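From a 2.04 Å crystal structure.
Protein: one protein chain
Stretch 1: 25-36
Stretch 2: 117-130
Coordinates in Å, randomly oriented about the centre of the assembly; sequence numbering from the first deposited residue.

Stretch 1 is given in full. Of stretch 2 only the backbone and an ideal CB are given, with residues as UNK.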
# COMPACT_ATOMS: atom_id res chain seq x y z
N PRO A 25 11.63 -13.34 10.77
CA PRO A 25 12.92 -13.56 11.44
C PRO A 25 13.75 -12.27 11.53
O PRO A 25 13.83 -11.51 10.56
CB PRO A 25 13.60 -14.61 10.56
CG PRO A 25 12.45 -15.27 9.84
CD PRO A 25 11.55 -14.12 9.52
N ARG A 26 14.37 -12.05 12.68
CA ARG A 26 15.19 -10.86 12.93
C ARG A 26 16.68 -11.15 12.80
O ARG A 26 17.45 -10.89 13.73
CB ARG A 26 14.87 -10.32 14.32
CG ARG A 26 13.40 -10.01 14.51
CD ARG A 26 13.06 -9.47 15.88
NE ARG A 26 13.18 -10.49 16.92
CZ ARG A 26 14.29 -10.75 17.60
NH1 ARG A 26 15.40 -10.06 17.35
NH2 ARG A 26 14.30 -11.69 18.53
N ASN A 27 17.08 -11.68 11.65
CA ASN A 27 18.47 -12.03 11.39
C ASN A 27 19.37 -10.82 11.28
O ASN A 27 20.56 -10.90 11.59
CB ASN A 27 18.57 -12.83 10.10
CG ASN A 27 17.80 -14.13 10.16
OD1 ASN A 27 17.70 -14.85 9.17
ND2 ASN A 27 17.25 -14.45 11.33
N ASN A 28 18.82 -9.72 10.80
CA ASN A 28 19.57 -8.48 10.61
C ASN A 28 18.55 -7.39 10.38
O ASN A 28 17.34 -7.60 10.55
CB ASN A 28 20.47 -8.58 9.38
CG ASN A 28 21.87 -9.05 9.72
OD1 ASN A 28 22.53 -8.49 10.59
ND2 ASN A 28 22.33 -10.09 9.02
N PHE A 29 19.04 -6.21 9.99
CA PHE A 29 18.14 -5.12 9.68
C PHE A 29 17.39 -5.57 8.43
O PHE A 29 17.92 -6.34 7.63
CB PHE A 29 18.93 -3.83 9.40
CG PHE A 29 19.31 -3.06 10.64
CD1 PHE A 29 19.45 -1.67 10.59
CD2 PHE A 29 19.53 -3.71 11.86
CE1 PHE A 29 19.79 -0.94 11.74
CE2 PHE A 29 19.88 -2.98 13.01
CZ PHE A 29 20.01 -1.60 12.95
N ILE A 30 16.16 -5.09 8.26
CA ILE A 30 15.33 -5.48 7.12
C ILE A 30 14.98 -4.30 6.22
O ILE A 30 14.46 -3.29 6.70
CB ILE A 30 14.01 -6.13 7.62
CG1 ILE A 30 14.34 -7.42 8.39
CG2 ILE A 30 13.06 -6.39 6.45
CD1 ILE A 30 13.17 -7.99 9.19
N ARG A 31 15.29 -4.41 4.94
CA ARG A 31 14.99 -3.34 3.99
C ARG A 31 13.61 -3.58 3.36
O ARG A 31 12.88 -2.63 3.06
CB ARG A 31 16.07 -3.26 2.92
CG ARG A 31 17.43 -2.81 3.45
CD ARG A 31 18.43 -2.77 2.33
NE ARG A 31 18.11 -1.68 1.41
CZ ARG A 31 18.36 -0.40 1.68
NH1 ARG A 31 18.93 -0.06 2.82
NH2 ARG A 31 18.02 0.54 0.81
N LYS A 32 13.26 -4.85 3.15
CA LYS A 32 11.95 -5.14 2.60
C LYS A 32 11.48 -6.58 2.76
O LYS A 32 12.25 -7.48 3.08
CB LYS A 32 11.87 -4.71 1.13
CG LYS A 32 12.54 -5.62 0.12
CD LYS A 32 12.17 -5.17 -1.31
CE LYS A 32 12.83 -6.03 -2.40
NZ LYS A 32 12.29 -7.42 -2.45
N ILE A 33 10.18 -6.77 2.56
CA ILE A 33 9.57 -8.08 2.65
C ILE A 33 8.75 -8.29 1.39
O ILE A 33 7.95 -7.44 1.00
CB ILE A 33 8.65 -8.20 3.87
CG1 ILE A 33 9.46 -8.06 5.16
CG2 ILE A 33 7.90 -9.52 3.83
CD1 ILE A 33 8.60 -7.95 6.42
N ARG A 34 8.95 -9.43 0.75
CA ARG A 34 8.20 -9.75 -0.46
C ARG A 34 7.25 -10.90 -0.17
O ARG A 34 7.61 -11.87 0.51
CB ARG A 34 9.15 -10.14 -1.59
CG ARG A 34 8.44 -10.72 -2.79
CD ARG A 34 9.42 -11.26 -3.82
NE ARG A 34 10.16 -10.20 -4.49
CZ ARG A 34 11.16 -10.41 -5.34
NH1 ARG A 34 11.53 -11.66 -5.62
NH2 ARG A 34 11.77 -9.39 -5.93
N VAL A 35 6.04 -10.78 -0.70
CA VAL A 35 5.00 -11.79 -0.55
C VAL A 35 4.55 -12.21 -1.95
O VAL A 35 4.23 -11.36 -2.78
CB VAL A 35 3.77 -11.23 0.22
CG1 VAL A 35 2.67 -12.28 0.27
CG2 VAL A 35 4.16 -10.83 1.65
N GLN A 36 4.55 -13.52 -2.21
CA GLN A 36 4.09 -14.03 -3.49
C GLN A 36 3.05 -15.12 -3.26
O GLN A 36 3.31 -16.11 -2.55
CB GLN A 36 5.25 -14.61 -4.31
CG GLN A 36 6.40 -13.65 -4.56
CD GLN A 36 7.59 -14.32 -5.21
OE1 GLN A 36 7.72 -14.36 -6.44
NE2 GLN A 36 8.47 -14.89 -4.39
N UNK A 117 5.03 -6.12 -2.18
CA UNK A 117 6.26 -5.85 -1.45
C UNK A 117 6.02 -4.79 -0.41
O UNK A 117 5.19 -3.89 -0.59
CB UNK A 117 7.38 -5.42 -2.40
N UNK A 118 6.75 -4.90 0.70
CA UNK A 118 6.66 -3.96 1.79
C UNK A 118 8.03 -3.32 1.94
O UNK A 118 9.03 -4.00 2.21
CB UNK A 118 6.20 -4.64 3.08
N UNK A 119 8.09 -2.01 1.74
CA UNK A 119 9.34 -1.29 1.87
C UNK A 119 9.43 -0.88 3.34
O UNK A 119 8.59 -0.14 3.83
CB UNK A 119 9.41 -0.09 0.93
N UNK A 120 10.44 -1.39 4.04
CA UNK A 120 10.62 -1.05 5.45
C UNK A 120 11.79 -0.10 5.65
O UNK A 120 12.33 -0.03 6.74
CB UNK A 120 10.83 -2.32 6.28
N UNK A 121 12.18 0.62 4.60
CA UNK A 121 13.30 1.54 4.69
C UNK A 121 14.48 0.69 5.17
O UNK A 121 14.95 -0.19 4.45
CB UNK A 121 13.01 2.72 5.62
N UNK A 122 14.98 0.95 6.37
CA UNK A 122 16.05 0.12 6.91
C UNK A 122 15.72 -0.11 8.38
O UNK A 122 16.30 0.49 9.27
CB UNK A 122 17.42 0.77 6.73
N UNK A 123 14.73 -0.98 8.59
CA UNK A 123 14.21 -1.33 9.90
C UNK A 123 15.22 -2.08 10.78
O UNK A 123 15.78 -3.10 10.36
CB UNK A 123 12.95 -2.18 9.73
N UNK A 124 15.45 -1.59 12.00
CA UNK A 124 16.39 -2.21 12.94
C UNK A 124 15.75 -3.43 13.61
O UNK A 124 15.50 -3.45 14.82
CB UNK A 124 16.84 -1.20 14.00
N UNK A 125 15.48 -4.45 12.79
CA UNK A 125 14.81 -5.66 13.25
C UNK A 125 15.48 -6.38 14.41
O UNK A 125 14.81 -6.96 15.25
CB UNK A 125 14.69 -6.63 12.08
N UNK A 126 16.81 -6.34 14.45
CA UNK A 126 17.54 -7.01 15.53
C UNK A 126 17.38 -6.30 16.87
O UNK A 126 17.82 -6.79 17.90
CB UNK A 126 19.03 -7.10 15.18
N UNK A 127 16.72 -5.14 16.87
CA UNK A 127 16.54 -4.38 18.10
C UNK A 127 15.11 -4.36 18.61
O UNK A 127 14.83 -3.78 19.67
CB UNK A 127 17.01 -2.94 17.88
N UNK A 128 14.21 -5.02 17.89
CA UNK A 128 12.81 -5.06 18.30
C UNK A 128 12.35 -6.50 18.50
O UNK A 128 13.07 -7.44 18.19
CB UNK A 128 11.93 -4.36 17.26
N UNK A 129 11.13 -6.65 19.02
CA UNK A 129 10.56 -7.96 19.29
C UNK A 129 9.31 -8.24 18.48
O UNK A 129 8.56 -7.33 18.12
CB UNK A 129 10.24 -8.09 20.78
N UNK A 130 9.09 -9.52 18.19
CA UNK A 130 7.91 -9.99 17.49
C UNK A 130 7.39 -9.23 16.26
O UNK A 130 6.36 -8.55 16.32
CB UNK A 130 6.77 -10.04 18.51

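Position 117 lies on an antiparallel strand (173° to strand 32-36), in a non-hydrogen-bonded pair with Arg34. Its ideal CB shares a face with Lys32 and Arg34, 4.9 Å from Lys32 CD. Two cationic side chains favour an acid, though a neutral polar residue could fit. The deposited residue is Glu117: OE2 accepts from Lys32 NZ at 2.9 Å and from Arg34 NE at 3.2 Å, two salt bridges on one oxygen.

Position 118 pairs with Ile33 through two backbone hydrogen bonds, 118 N to Ile33 O at 2.8 Å and Ile33 N to 118 O at 3.0 Å. CB emerges on the Ile33 face, suiting any sizeable apolar residue. Phe118 CE1 reaches Val35 CG2 at 3.6 Å, the methyl at the ring edge.

At 119, CB returns to the Lys32 face, 5.2 Å from Lys32 CB; polar or small residues would serve. Asp119 OD2 accepts from the backbone N of 121 at 2.8 Å and lies 3.6 Å from Arg31 O, another acceptor.

At 120, N donates to Arg31 O at 2.9 Å and CB points toward stretch 1, between Ile30 and Ile33. A branched aliphatic is likely. Leu120 places CD2 3.8 Å from Ile30 CG2 and CD1 4.1 Å from Ile33 CG1.

Position 121, with phi/psi of 56/-114, suits glycine most easily, and its CB points away. It is Ala121.

The CB of 122 points sideways, 5.0 Å from Phe29 CD1; a long side chain could pass the ring. Arg122 NE lies 4.1 Å from Phe29 CD1; NH1 and NH2 bond elsewhere in the structure.

Position 123 resumes pairing: Ile30 N to 123 O is 2.9 Å and 123 N to Ile30 O is 3.0 Å. Many apolar residues fit; Phe123 leads its ring away.

At 124, CB sits only 3.4 Å from Phe29 CZ, suiting a compact residue. Pro124 lays CA over the ring face, 3.5 Å from the Phe29 centroid, a CH-pi contact.

At 125, CB is 3.2 Å from Asn28 O, leaving little room beyond alanine, glycine or serine. It is Ala125.

At 126, CB points sideways, 4.3 Å from Arg26 O, so a small polar or branched residue would suit. Thr126 sets CG2 3.4 Å from Asn28 CA.

The CB of 127 points away, unconstrained: Met127, a selenomethionine. Those of 128 and 129 lie 5.4 Å from Arg26 CD and Arg26 NE respectively, open to several residues: Val128 and Gln129. Left-handed phi/psi of 44/73 at 130 favours glycine or asparagine; it is Asn130.

Stretch 2 117-130: EFDLARFPATMVQN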
# COMPACT_ATOMS: atom_id res chain seq x y z
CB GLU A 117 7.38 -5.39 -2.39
CG GLU A 117 7.83 -6.43 -3.38
CD GLU A 117 9.16 -6.10 -4.02
OE1 GLU A 117 9.38 -4.92 -4.39
OE2 GLU A 117 9.99 -7.03 -4.16
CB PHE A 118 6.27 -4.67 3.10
CG PHE A 118 4.97 -5.43 3.02
CD1 PHE A 118 4.90 -6.65 2.35
CD2 PHE A 118 3.81 -4.90 3.58
CE1 PHE A 118 3.69 -7.33 2.22
CE2 PHE A 118 2.60 -5.57 3.46
CZ PHE A 118 2.53 -6.78 2.78
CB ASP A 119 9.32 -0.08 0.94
CG ASP A 119 10.62 0.71 0.98
OD1 ASP A 119 10.77 1.61 0.14
OD2 ASP A 119 11.48 0.44 1.85
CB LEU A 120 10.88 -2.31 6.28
CG LEU A 120 9.72 -3.26 6.59
CD1 LEU A 120 9.27 -3.96 5.33
CD2 LEU A 120 10.16 -4.27 7.63
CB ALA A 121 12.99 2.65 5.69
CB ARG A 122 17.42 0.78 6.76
CG ARG A 122 18.54 -0.24 6.73
CD ARG A 122 19.91 0.38 6.61
NE ARG A 122 20.24 1.20 7.77
CZ ARG A 122 21.43 1.75 7.98
NH1 ARG A 122 22.41 1.56 7.10
NH2 ARG A 122 21.65 2.47 9.07
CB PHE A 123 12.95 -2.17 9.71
CG PHE A 123 12.12 -2.31 10.94
CD1 PHE A 123 11.39 -1.24 11.42
CD2 PHE A 123 12.07 -3.53 11.61
CE1 PHE A 123 10.60 -1.37 12.58
CE2 PHE A 123 11.28 -3.68 12.76
CZ PHE A 123 10.55 -2.59 13.24
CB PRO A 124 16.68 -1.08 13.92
CG PRO A 124 15.34 -0.40 14.03
CD PRO A 124 14.85 -0.37 12.58
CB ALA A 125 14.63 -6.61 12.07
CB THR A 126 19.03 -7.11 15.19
OG1 THR A 126 19.57 -5.80 14.98
CG2 THR A 126 19.24 -7.94 13.93
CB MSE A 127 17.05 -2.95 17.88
CG MSE A 127 18.55 -2.90 17.63
SE MSE A 127 19.28 -1.12 17.41
CE MSE A 127 19.21 -0.54 19.26
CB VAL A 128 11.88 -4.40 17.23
CG1 VAL A 128 12.36 -2.98 16.92
CG2 VAL A 128 11.85 -5.25 15.98
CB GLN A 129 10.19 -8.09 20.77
CG GLN A 129 11.35 -7.95 21.74
CD GLN A 129 12.05 -9.27 21.99
OE1 GLN A 129 12.37 -10.01 21.05
NE2 GLN A 129 12.31 -9.57 23.26
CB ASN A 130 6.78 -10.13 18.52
CG ASN A 130 7.18 -11.02 19.70
OD1 ASN A 130 6.89 -10.72 20.86
ND2 ASN A 130 7.85 -12.14 19.40
O HOH W 1 10.77 -11.88 18.74
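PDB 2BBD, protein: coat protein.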